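Local coordinates for protein PfVFT1 (Plasmodium falciparum, PDB 5JKQ) that is a bi-lobed Venus flytrap protein of the solute-binding type that probably closes its two lobes around a small solute, at residues A[76-84]-A[124-135]; A[146-157]-A[273-281]. The protein carries 3 engineered substitutions. One frame throughout, in Å; residues are numbered along the deposited sequence.

Contact 1: A[76-84]-A[124-135]; sequences KEVKIGALK and AINIAYNYYDNV. Engineered in segment 124-135: A128 (natural residue Thr). With SO4 (sulfate ion), chain E.
I80 lies against the Y129 ring where strands 77-83 and 126-132 run side by side. Its CB sits over one face of the ring, 4.3 Å from the centroid and offset toward the rim. I80 CG2 touches the ring at CE1 of Y129, 3.3 Å away. This methyl reaches the ring because it stands anti to the I80 backbone N, with CG1 beside that N (chi1 -73°). CG1 thus carries CD1 the other way, to I127 CG2 at 4.0 Å. V78, I80 and A82 share this face of the sheet with I127, Y129 and Y131, and helix 102-118 packs on it through W111 and M107. The Y129 hydroxyl is held by D148, and that of Y131 by the Q96 carbonyl. On the other face E77 and N126 run side by side. Both have CG anti to the backbone N, and ND2 of N126 makes a weak bond to OE1 of E77, bent to 134° at the hydrogen; the carboxylate and amide planes are 49° apart. A128, an engineered residue, places CB 3.8 Å from E77 CD. At the far end V135 closes over the backbone of G81 and A82, its CG2 3.8 Å from L83 CD2. Nearby, D133 N donates to sulfate O3 (2.7 Å) and N134 N to O1 (3.0 Å), at the start of the helix that N134 caps. The sulfate is probably from the crystallisation liquor. A ladder of backbone bonds from K76 to K84 joins the strands, which are parallel neighbours linked through helix 102-118: a beta-alpha-beta crossover in one lobe of the Venus flytrap fold.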
loop_
_atom_site.group_PDB
_atom_site.type_symbol
_atom_site.label_atom_id
_atom_site.label_comp_id
_atom_site.label_asym_id
_atom_site.label_seq_id
_atom_site.Cartn_x
_atom_site.Cartn_y
_atom_site.Cartn_z
ATOM N N LYS A 76 -14.020 11.832 -19.597
ATOM C CA LYS A 76 -14.745 10.964 -18.671
ATOM C C LYS A 76 -14.019 9.626 -18.526
ATOM O O LYS A 76 -14.642 8.562 -18.522
ATOM C CB LYS A 76 -16.191 10.740 -19.136
ATOM C CG LYS A 76 -17.133 11.908 -18.874
ATOM C CD LYS A 76 -18.582 11.505 -19.144
ATOM C CE LYS A 76 -19.576 12.556 -18.663
ATOM N NZ LYS A 76 -19.549 13.803 -19.479
ATOM N N GLU A 77 -12.695 9.688 -18.419
ATOM C CA GLU A 77 -11.889 8.482 -18.258
ATOM C C GLU A 77 -10.569 8.755 -17.544
ATOM O O GLU A 77 -9.918 9.773 -17.783
ATOM C CB GLU A 77 -11.610 7.844 -19.621
ATOM C CG GLU A 77 -10.745 6.589 -19.542
ATOM C CD GLU A 77 -10.608 5.881 -20.876
ATOM O OE1 GLU A 77 -11.582 5.230 -21.310
ATOM O OE2 GLU A 77 -9.524 5.972 -21.488
ATOM N N VAL A 78 -10.189 7.828 -16.668
ATOM C CA VAL A 78 -8.892 7.864 -16.005
ATOM C C VAL A 78 -8.128 6.581 -16.324
ATOM O O VAL A 78 -8.708 5.494 -16.350
ATOM C CB VAL A 78 -9.034 8.032 -14.473
ATOM C CG1 VAL A 78 -9.894 6.920 -13.877
ATOM C CG2 VAL A 78 -7.660 8.084 -13.805
ATOM N N LYS A 79 -6.830 6.721 -16.579
ATOM C CA LYS A 79 -5.966 5.583 -16.872
ATOM C C LYS A 79 -5.128 5.216 -15.652
ATOM O O LYS A 79 -4.327 6.022 -15.178
ATOM C CB LYS A 79 -5.049 5.893 -18.056
ATOM C CG LYS A 79 -5.770 6.358 -19.310
ATOM C CD LYS A 79 -4.774 6.647 -20.421
ATOM C CE LYS A 79 -5.369 7.523 -21.509
ATOM N NZ LYS A 79 -4.329 8.387 -22.139
ATOM N N ILE A 80 -5.321 3.997 -15.150
ATOM C CA ILE A 80 -4.597 3.513 -13.978
ATOM C C ILE A 80 -3.585 2.454 -14.398
ATOM O O ILE A 80 -3.858 1.627 -15.270
ATOM C CB ILE A 80 -5.558 2.933 -12.906
ATOM C CG1 ILE A 80 -6.323 4.056 -12.203
ATOM C CG2 ILE A 80 -4.800 2.152 -11.834
ATOM C CD1 ILE A 80 -7.449 4.645 -12.998
ATOM N N GLY A 81 -2.415 2.491 -13.768
ATOM C CA GLY A 81 -1.354 1.543 -14.048
ATOM C C GLY A 81 -1.195 0.518 -12.941
ATOM O O GLY A 81 -1.261 0.851 -11.758
ATOM N N ALA A 82 -0.987 -0.734 -13.334
ATOM C CA ALA A 82 -0.730 -1.810 -12.385
ATOM C C ALA A 82 0.248 -2.812 -12.987
ATOM O O ALA A 82 0.405 -2.877 -14.204
ATOM C CB ALA A 82 -2.028 -2.495 -11.997
ATOM N N LEU A 83 0.914 -3.583 -12.131
ATOM C CA LEU A 83 1.842 -4.612 -12.592
ATOM C C LEU A 83 1.080 -5.725 -13.306
ATOM O O LEU A 83 0.024 -6.154 -12.843
ATOM C CB LEU A 83 2.639 -5.184 -11.418
ATOM C CG LEU A 83 3.532 -4.204 -10.653
ATOM C CD1 LEU A 83 3.999 -4.825 -9.348
ATOM C CD2 LEU A 83 4.728 -3.780 -11.494
ATOM N N LYS A 84 1.615 -6.192 -14.433
ATOM C CA LYS A 84 0.952 -7.235 -15.217
ATOM C C LYS A 84 1.197 -8.627 -14.642
ATOM O O LYS A 84 2.155 -8.846 -13.901
ATOM C CB LYS A 84 1.414 -7.195 -16.680
ATOM C CG LYS A 84 2.917 -7.295 -16.896
ATOM C CD LYS A 84 3.253 -7.424 -18.384
ATOM C CE LYS A 84 2.832 -6.193 -19.183
ATOM N NZ LYS A 84 3.100 -6.349 -20.642
ATOM N N ALA A 124 -20.013 7.910 -14.186
ATOM C CA ALA A 124 -19.697 8.990 -15.115
ATOM C C ALA A 124 -18.297 8.836 -15.699
ATOM O O ALA A 124 -18.110 8.943 -16.910
ATOM C CB ALA A 124 -19.831 10.339 -14.424
ATOM N N ILE A 125 -17.321 8.577 -14.834
ATOM C CA ILE A 125 -15.935 8.438 -15.262
ATOM C C ILE A 125 -15.567 6.964 -15.378
ATOM O O ILE A 125 -15.738 6.191 -14.435
ATOM C CB ILE A 125 -14.973 9.148 -14.289
ATOM C CG1 ILE A 125 -15.336 10.632 -14.190
ATOM C CG2 ILE A 125 -13.529 9.007 -14.756
ATOM C CD1 ILE A 125 -14.667 11.356 -13.047
ATOM N N ASN A 126 -15.069 6.582 -16.549
ATOM C CA ASN A 126 -14.660 5.208 -16.797
ATOM C C ASN A 126 -13.251 4.955 -16.270
ATOM O O ASN A 126 -12.377 5.814 -16.382
ATOM C CB ASN A 126 -14.733 4.896 -18.295
ATOM C CG ASN A 126 -14.388 3.453 -18.608
ATOM O OD1 ASN A 126 -15.209 2.551 -18.431
ATOM N ND2 ASN A 126 -13.168 3.226 -19.084
ATOM N N ILE A 127 -13.047 3.782 -15.679
ATOM C CA ILE A 127 -11.727 3.360 -15.222
ATOM C C ILE A 127 -11.091 2.456 -16.276
ATOM O O ILE A 127 -11.611 1.381 -16.580
ATOM C CB ILE A 127 -11.800 2.616 -13.867
ATOM C CG1 ILE A 127 -12.287 3.556 -12.766
ATOM C CG2 ILE A 127 -10.446 2.053 -13.471
ATOM C CD1 ILE A 127 -13.775 3.475 -12.502
ATOM N N ALA A 128 -9.971 2.907 -16.833
ATOM C CA ALA A 128 -9.224 2.134 -17.820
ATOM C C ALA A 128 -7.907 1.644 -17.227
ATOM O O ALA A 128 -6.986 2.427 -17.008
ATOM C CB ALA A 128 -8.965 2.969 -19.063
ATOM N N TYR A 129 -7.823 0.342 -16.970
ATOM C CA TYR A 129 -6.601 -0.253 -16.442
ATOM C C TYR A 129 -5.622 -0.607 -17.557
ATOM O O TYR A 129 -5.987 -1.271 -18.527
ATOM C CB TYR A 129 -6.925 -1.506 -15.626
ATOM C CG TYR A 129 -7.042 -1.260 -14.140
ATOM C CD1 TYR A 129 -5.908 -1.166 -13.344
ATOM C CD2 TYR A 129 -8.282 -1.127 -13.532
ATOM C CE1 TYR A 129 -6.003 -0.944 -11.987
ATOM C CE2 TYR A 129 -8.389 -0.903 -12.174
ATOM C CZ TYR A 129 -7.246 -0.813 -11.406
ATOM O OH TYR A 129 -7.342 -0.592 -10.052
ATOM N N ASN A 130 -4.381 -0.145 -17.415
ATOM C CA ASN A 130 -3.287 -0.551 -18.294
ATOM C C ASN A 130 -2.205 -1.248 -17.478
ATOM O O ASN A 130 -1.866 -0.803 -16.382
ATOM C CB ASN A 130 -2.699 0.654 -19.033
ATOM C CG ASN A 130 -3.680 1.276 -20.010
ATOM O OD1 ASN A 130 -4.894 1.179 -19.837
ATOM N ND2 ASN A 130 -3.155 1.917 -21.044
ATOM N N TYR A 131 -1.668 -2.339 -18.014
ATOM C CA TYR A 131 -0.688 -3.140 -17.288
ATOM C C TYR A 131 0.723 -2.960 -17.848
ATOM O O TYR A 131 0.919 -2.906 -19.063
ATOM C CB TYR A 131 -1.086 -4.617 -17.324
ATOM C CG TYR A 131 -2.446 -4.911 -16.731
ATOM C CD1 TYR A 131 -2.981 -4.104 -15.733
ATOM C CD2 TYR A 131 -3.191 -6.000 -17.160
ATOM C CE1 TYR A 131 -4.221 -4.373 -15.186
ATOM C CE2 TYR A 131 -4.431 -6.274 -16.620
ATOM C CZ TYR A 131 -4.940 -5.458 -15.633
ATOM O OH TYR A 131 -6.175 -5.733 -15.095
ATOM N N TYR A 132 1.699 -2.863 -16.948
ATOM C CA TYR A 132 3.100 -2.689 -17.327
ATOM C C TYR A 132 4.013 -3.503 -16.417
ATOM O O TYR A 132 3.610 -3.911 -15.331
ATOM C CB TYR A 132 3.501 -1.212 -17.259
ATOM C CG TYR A 132 2.600 -0.280 -18.037
ATOM C CD1 TYR A 132 2.810 -0.045 -19.390
ATOM C CD2 TYR A 132 1.547 0.377 -17.415
ATOM C CE1 TYR A 132 1.991 0.812 -20.102
ATOM C CE2 TYR A 132 0.723 1.233 -18.117
ATOM C CZ TYR A 132 0.949 1.447 -19.460
ATOM O OH TYR A 132 0.129 2.301 -20.160
ATOM N N ASP A 133 5.243 -3.738 -16.865
ATOM C CA ASP A 133 6.253 -4.366 -16.019
ATOM C C ASP A 133 6.795 -3.338 -15.031
ATOM O O ASP A 133 6.902 -3.610 -13.835
ATOM C CB ASP A 133 7.388 -4.953 -16.864
ATOM C CG ASP A 133 6.990 -6.239 -17.568
ATOM O OD1 ASP A 133 6.283 -7.066 -16.953
ATOM O OD2 ASP A 133 7.384 -6.426 -18.739
ATOM N N ASN A 134 7.136 -2.159 -15.546
ATOM C CA ASN A 134 7.507 -1.017 -14.714
ATOM C C ASN A 134 6.441 0.068 -14.836
ATOM O O ASN A 134 6.394 0.801 -15.826
ATOM C CB ASN A 134 8.883 -0.474 -15.117
ATOM C CG ASN A 134 9.408 0.584 -14.153
ATOM O OD1 ASN A 134 8.658 1.428 -13.661
ATOM N ND2 ASN A 134 10.708 0.541 -13.884
ATOM N N VAL A 135 5.586 0.164 -13.824
ATOM C CA VAL A 135 4.474 1.105 -13.849
ATOM C C VAL A 135 4.973 2.532 -13.640
ATOM O O VAL A 135 4.392 3.481 -14.167
ATOM C CB VAL A 135 3.420 0.763 -12.772
ATOM C CG1 VAL A 135 2.213 1.686 -12.877
ATOM C CG2 VAL A 135 2.978 -0.686 -12.907
HETATM S S SO4 E . 6.631 -2.354 -19.723
HETATM O O1 SO4 E . 6.835 -1.647 -18.461
HETATM O O2 SO4 E . 6.093 -1.435 -20.723
HETATM O O3 SO4 E . 5.687 -3.453 -19.531
HETATM O O4 SO4 E . 7.910 -2.885 -20.185
#

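Contact 2: A[146-157]-A[273-281]; sequences MTDNYFLSNSRL and KTGHSAYFK
Y279 reaches from strand 265-281 into the bend of segment 146-157 and is gripped at both ends. Its hydroxyl donates to L152 O at 2.9 Å, in the carbonyl plane and on a lone pair. L152 O also accepts from S155 OG at 2.6 Å, so two hydroxyls hold this one carbonyl at the start of the type I turn from L152 to S155. L157 lays CD2 over one face of the Y279 ring, 4.0 Å from the centroid. T147 OG1 lies in the ring plane at the edge and takes the Y279 backbone N at 2.8 Å. That oxygen stands between its own backbone N and carbonyl carbon (chi1 69°), where it can also donate to D148 O. H276 ND1 donates to Y150 O at 2.6 Å, a short bond with the donor well above the carbonyl plane and the oxygen tilted from the imidazole plane. The S277 backbone N meets F151 O, and S153 N meets G275 O. M146, a selenomethionine, runs alongside F280 with CG 3.5 Å from F280 CE2, and turns at chi3 (88°) to set CE 3.6 Å from A278 CB. Its selenium lies obliquely to the F280 ring in a Met-aromatic contact. In the next shell, D148 OD1 accepts the Y150 backbone N in an Asx turn, and its OD2 takes the Y129 hydroxyl. H276 NE2 is hydrogen-bonded to H177 ND1, with W103 edge-to-face against the imidazole. Helix 14-29 covers A278 and F280, helix 102-118 meets M146 and N149, and helix 135-140 backs T147 and L157. The contact thus lies deep near the chain centre, where strand 265-281, interrupted by a bulge or short loop, passes alongside 146-147, an edge strand of the three-stranded parallel sheet.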
loop_
_atom_site.group_PDB
_atom_site.type_symbol
_atom_site.label_atom_id
_atom_site.label_comp_id
_atom_site.label_asym_id
_atom_site.label_seq_id
_atom_site.Cartn_x
_atom_site.Cartn_y
_atom_site.Cartn_z
HETATM N N MSE A 146 -2.332 7.514 -13.063
HETATM C CA MSE A 146 -2.213 6.953 -11.722
HETATM C C MSE A 146 -1.656 5.546 -11.698
HETATM O O MSE A 146 -1.850 4.778 -12.639
HETATM C CB MSE A 146 -3.577 6.895 -11.051
HETATM C CG MSE A 146 -4.032 8.140 -10.376
HETATM SE SE MSE A 146 -5.758 7.756 -9.575
HETATM C CE MSE A 146 -5.138 7.073 -7.862
ATOM N N THR A 147 -1.014 5.199 -10.590
ATOM C CA THR A 147 -0.753 3.806 -10.268
ATOM C C THR A 147 -1.938 3.285 -9.465
ATOM O O THR A 147 -2.741 4.068 -8.954
ATOM C CB THR A 147 0.538 3.622 -9.451
ATOM O OG1 THR A 147 0.359 4.171 -8.139
ATOM C CG2 THR A 147 1.717 4.298 -10.139
ATOM N N ASP A 148 -2.051 1.967 -9.359
ATOM C CA ASP A 148 -3.034 1.359 -8.475
ATOM C C ASP A 148 -2.694 1.738 -7.033
ATOM O O ASP A 148 -1.592 2.208 -6.757
ATOM C CB ASP A 148 -3.052 -0.162 -8.655
ATOM C CG ASP A 148 -4.285 -0.807 -8.056
ATOM O OD1 ASP A 148 -4.396 -0.840 -6.812
ATOM O OD2 ASP A 148 -5.137 -1.293 -8.831
ATOM N N ASN A 149 -3.636 1.539 -6.116
ATOM C CA ASN A 149 -3.423 1.918 -4.721
ATOM C C ASN A 149 -2.594 0.909 -3.925
ATOM O O ASN A 149 -2.125 1.226 -2.833
ATOM C CB ASN A 149 -4.766 2.114 -4.009
ATOM C CG ASN A 149 -5.621 3.186 -4.653
ATOM O OD1 ASN A 149 -5.305 4.373 -4.584
ATOM N ND2 ASN A 149 -6.724 2.772 -5.269
ATOM N N TYR A 150 -2.412 -0.298 -4.456
ATOM C CA TYR A 150 -1.811 -1.374 -3.668
ATOM C C TYR A 150 -0.307 -1.205 -3.491
ATOM O O TYR A 150 0.287 -1.832 -2.615
ATOM C CB TYR A 150 -2.113 -2.749 -4.289
ATOM C CG TYR A 150 -1.521 -3.026 -5.660
ATOM C CD1 TYR A 150 -0.148 -3.158 -5.843
ATOM C CD2 TYR A 150 -2.345 -3.209 -6.764
ATOM C CE1 TYR A 150 0.385 -3.427 -7.089
ATOM C CE2 TYR A 150 -1.820 -3.481 -8.012
ATOM C CZ TYR A 150 -0.456 -3.590 -8.169
ATOM O OH TYR A 150 0.071 -3.861 -9.409
ATOM N N PHE A 151 0.304 -0.360 -4.314
ATOM C CA PHE A 151 1.752 -0.177 -4.279
ATOM C C PHE A 151 2.232 0.260 -2.904
ATOM O O PHE A 151 1.577 1.053 -2.229
ATOM C CB PHE A 151 2.186 0.841 -5.333
ATOM C CG PHE A 151 2.155 0.301 -6.730
ATOM C CD1 PHE A 151 3.245 -0.383 -7.244
ATOM C CD2 PHE A 151 1.034 0.460 -7.525
ATOM C CE1 PHE A 151 3.217 -0.889 -8.525
ATOM C CE2 PHE A 151 1.002 -0.045 -8.807
ATOM C CZ PHE A 151 2.094 -0.720 -9.308
ATOM N N LEU A 152 3.376 -0.277 -2.491
ATOM C CA LEU A 152 3.942 0.033 -1.185
ATOM C C LEU A 152 4.305 1.507 -1.072
ATOM O O LEU A 152 4.688 2.144 -2.054
ATOM C CB LEU A 152 5.180 -0.828 -0.923
ATOM C CG LEU A 152 4.979 -2.345 -0.962
ATOM C CD1 LEU A 152 6.295 -3.051 -0.692
ATOM C CD2 LEU A 152 3.920 -2.789 0.038
ATOM N N SER A 153 4.186 2.039 0.139
ATOM C CA SER A 153 4.541 3.425 0.412
ATOM C C SER A 153 6.056 3.617 0.414
ATOM O O SER A 153 6.544 4.747 0.408
ATOM C CB SER A 153 3.952 3.864 1.754
ATOM O OG SER A 153 2.537 3.773 1.740
ATOM N N ASN A 154 6.789 2.506 0.417
ATOM C CA ASN A 154 8.248 2.528 0.466
ATOM C C ASN A 154 8.861 2.038 -0.849
ATOM O O ASN A 154 10.011 1.599 -0.884
ATOM C CB ASN A 154 8.736 1.668 1.636
ATOM C CG ASN A 154 10.179 1.951 2.020
ATOM O OD1 ASN A 154 10.723 3.011 1.707
ATOM N ND2 ASN A 154 10.803 1.001 2.706
ATOM N N SER A 155 8.093 2.128 -1.932
ATOM C CA SER A 155 8.512 1.582 -3.221
ATOM C C SER A 155 9.692 2.335 -3.823
ATOM O O SER A 155 9.816 3.549 -3.661
ATOM C CB SER A 155 7.347 1.599 -4.214
ATOM O OG SER A 155 6.253 0.837 -3.740
ATOM N N ARG A 156 10.552 1.597 -4.519
ATOM C CA ARG A 156 11.646 2.186 -5.283
ATOM C C ARG A 156 11.111 2.880 -6.527
ATOM O O ARG A 156 10.694 2.219 -7.481
ATOM C CB ARG A 156 12.661 1.116 -5.693
ATOM C CG ARG A 156 13.510 0.563 -4.559
ATOM C CD ARG A 156 14.255 -0.705 -4.981
ATOM N NE ARG A 156 13.399 -1.893 -4.939
ATOM C CZ ARG A 156 12.708 -2.380 -5.969
ATOM N NH1 ARG A 156 12.752 -1.798 -7.162
ATOM N NH2 ARG A 156 11.964 -3.466 -5.804
ATOM N N LEU A 157 11.124 4.209 -6.515
ATOM C CA LEU A 157 10.673 4.985 -7.665
ATOM C C LEU A 157 11.800 5.107 -8.685
ATOM O O LEU A 157 12.462 6.143 -8.774
ATOM C CB LEU A 157 10.189 6.369 -7.223
ATOM C CG LEU A 157 9.106 6.356 -6.140
ATOM C CD1 LEU A 157 8.650 7.771 -5.809
ATOM C CD2 LEU A 157 7.924 5.491 -6.562
ATOM N N LYS A 273 3.360 -1.043 10.815
ATOM C CA LYS A 273 2.515 -1.138 9.630
ATOM C C LYS A 273 3.275 -0.992 8.319
ATOM O O LYS A 273 4.336 -0.374 8.257
ATOM C CB LYS A 273 1.415 -0.077 9.692
ATOM C CG LYS A 273 0.592 -0.111 10.970
ATOM C CD LYS A 273 0.034 -1.496 11.241
ATOM C CE LYS A 273 -0.892 -1.501 12.447
ATOM N NZ LYS A 273 -2.315 -1.315 12.063
ATOM N N THR A 274 2.702 -1.582 7.275
ATOM C CA THR A 274 3.174 -1.417 5.909
ATOM C C THR A 274 2.084 -0.686 5.134
ATOM O O THR A 274 0.991 -1.217 4.939
ATOM C CB THR A 274 3.495 -2.776 5.246
ATOM O OG1 THR A 274 4.536 -3.435 5.980
ATOM C CG2 THR A 274 3.936 -2.595 3.797
ATOM N N GLY A 275 2.379 0.539 4.711
ATOM C CA GLY A 275 1.399 1.373 4.038
ATOM C C GLY A 275 1.294 1.110 2.547
ATOM O O GLY A 275 2.237 0.631 1.920
ATOM N N HIS A 276 0.126 1.424 1.991
ATOM C CA HIS A 276 -0.111 1.354 0.552
ATOM C C HIS A 276 -0.589 2.707 0.039
ATOM O O HIS A 276 -1.433 3.344 0.666
ATOM C CB HIS A 276 -1.148 0.282 0.220
ATOM C CG HIS A 276 -0.783 -1.087 0.702
ATOM N ND1 HIS A 276 0.076 -1.913 0.010
ATOM C CD2 HIS A 276 -1.168 -1.777 1.800
ATOM C CE1 HIS A 276 0.211 -3.051 0.666
ATOM N NE2 HIS A 276 -0.535 -2.996 1.754
ATOM N N SER A 277 -0.055 3.141 -1.099
ATOM C CA SER A 277 -0.434 4.430 -1.671
ATOM C C SER A 277 -0.372 4.435 -3.196
ATOM O O SER A 277 0.271 3.582 -3.811
ATOM C CB SER A 277 0.470 5.533 -1.112
ATOM O OG SER A 277 1.835 5.217 -1.307
ATOM N N ALA A 278 -1.060 5.402 -3.796
ATOM C CA ALA A 278 -0.995 5.619 -5.235
ATOM C C ALA A 278 0.097 6.636 -5.540
ATOM O O ALA A 278 0.431 7.467 -4.693
ATOM C CB ALA A 278 -2.338 6.095 -5.766
ATOM N N TYR A 279 0.653 6.565 -6.747
ATOM C CA TYR A 279 1.717 7.476 -7.159
ATOM C C TYR A 279 1.303 8.296 -8.379
ATOM O O TYR A 279 0.561 7.823 -9.242
ATOM C CB TYR A 279 3.003 6.694 -7.440
ATOM C CG TYR A 279 3.673 6.190 -6.177
ATOM C CD1 TYR A 279 3.307 4.977 -5.606
ATOM C CD2 TYR A 279 4.658 6.938 -5.547
ATOM C CE1 TYR A 279 3.912 4.519 -4.448
ATOM C CE2 TYR A 279 5.267 6.488 -4.389
ATOM C CZ TYR A 279 4.893 5.280 -3.844
ATOM O OH TYR A 279 5.501 4.838 -2.692
ATOM N N PHE A 280 1.788 9.533 -8.425
ATOM C CA PHE A 280 1.414 10.492 -9.460
ATOM C C PHE A 280 2.653 11.179 -10.026
ATOM O O PHE A 280 3.735 11.094 -9.447
ATOM C CB PHE A 280 0.454 11.544 -8.896
ATOM C CG PHE A 280 -0.697 10.971 -8.114
ATOM C CD1 PHE A 280 -0.515 10.505 -6.821
ATOM C CD2 PHE A 280 -1.966 10.918 -8.664
ATOM C CE1 PHE A 280 -1.573 9.983 -6.101
ATOM C CE2 PHE A 280 -3.028 10.403 -7.946
ATOM C CZ PHE A 280 -2.831 9.934 -6.664
ATOM N N LYS A 281 2.483 11.860 -11.155
ATOM C CA LYS A 281 3.549 12.667 -11.743
ATOM C C LYS A 281 3.385 14.120 -11.303
ATOM O O LYS A 281 2.440 14.792 -11.709
ATOM C CB LYS A 281 3.527 12.562 -13.266
ATOM C CG LYS A 281 4.784 13.083 -13.940
ATOM C CD LYS A 281 4.674 12.999 -15.452
ATOM C CE LYS A 281 6.021 13.222 -16.122
ATOM N NZ LYS A 281 6.636 14.523 -15.756
#

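How the contacts relate
The two contacts follow one another along the chain, neither nested nor crossed. Contact 1 closes first: the chain leaves strand 77-83, passes through helix 102-118 and returns as strand 126-132. After helix 135-140 it enters strand 146-147, which opens contact 2. A far longer excursion, 115 residues of helices and strands, precedes its return in segment 273-281. Strand 77-83 lies centrally in the parallel sheet, between 126-132 and 146-147. The contacts therefore touch directly, with M146 O 2.6 Å from G81 N, and the L83 backbone N hydrogen-bonded to Y150 OH. Contact 1 pairs two strands of the parallel sheet, and contact 2 ties its edge to strand 265-281 of the larger mixed sheet.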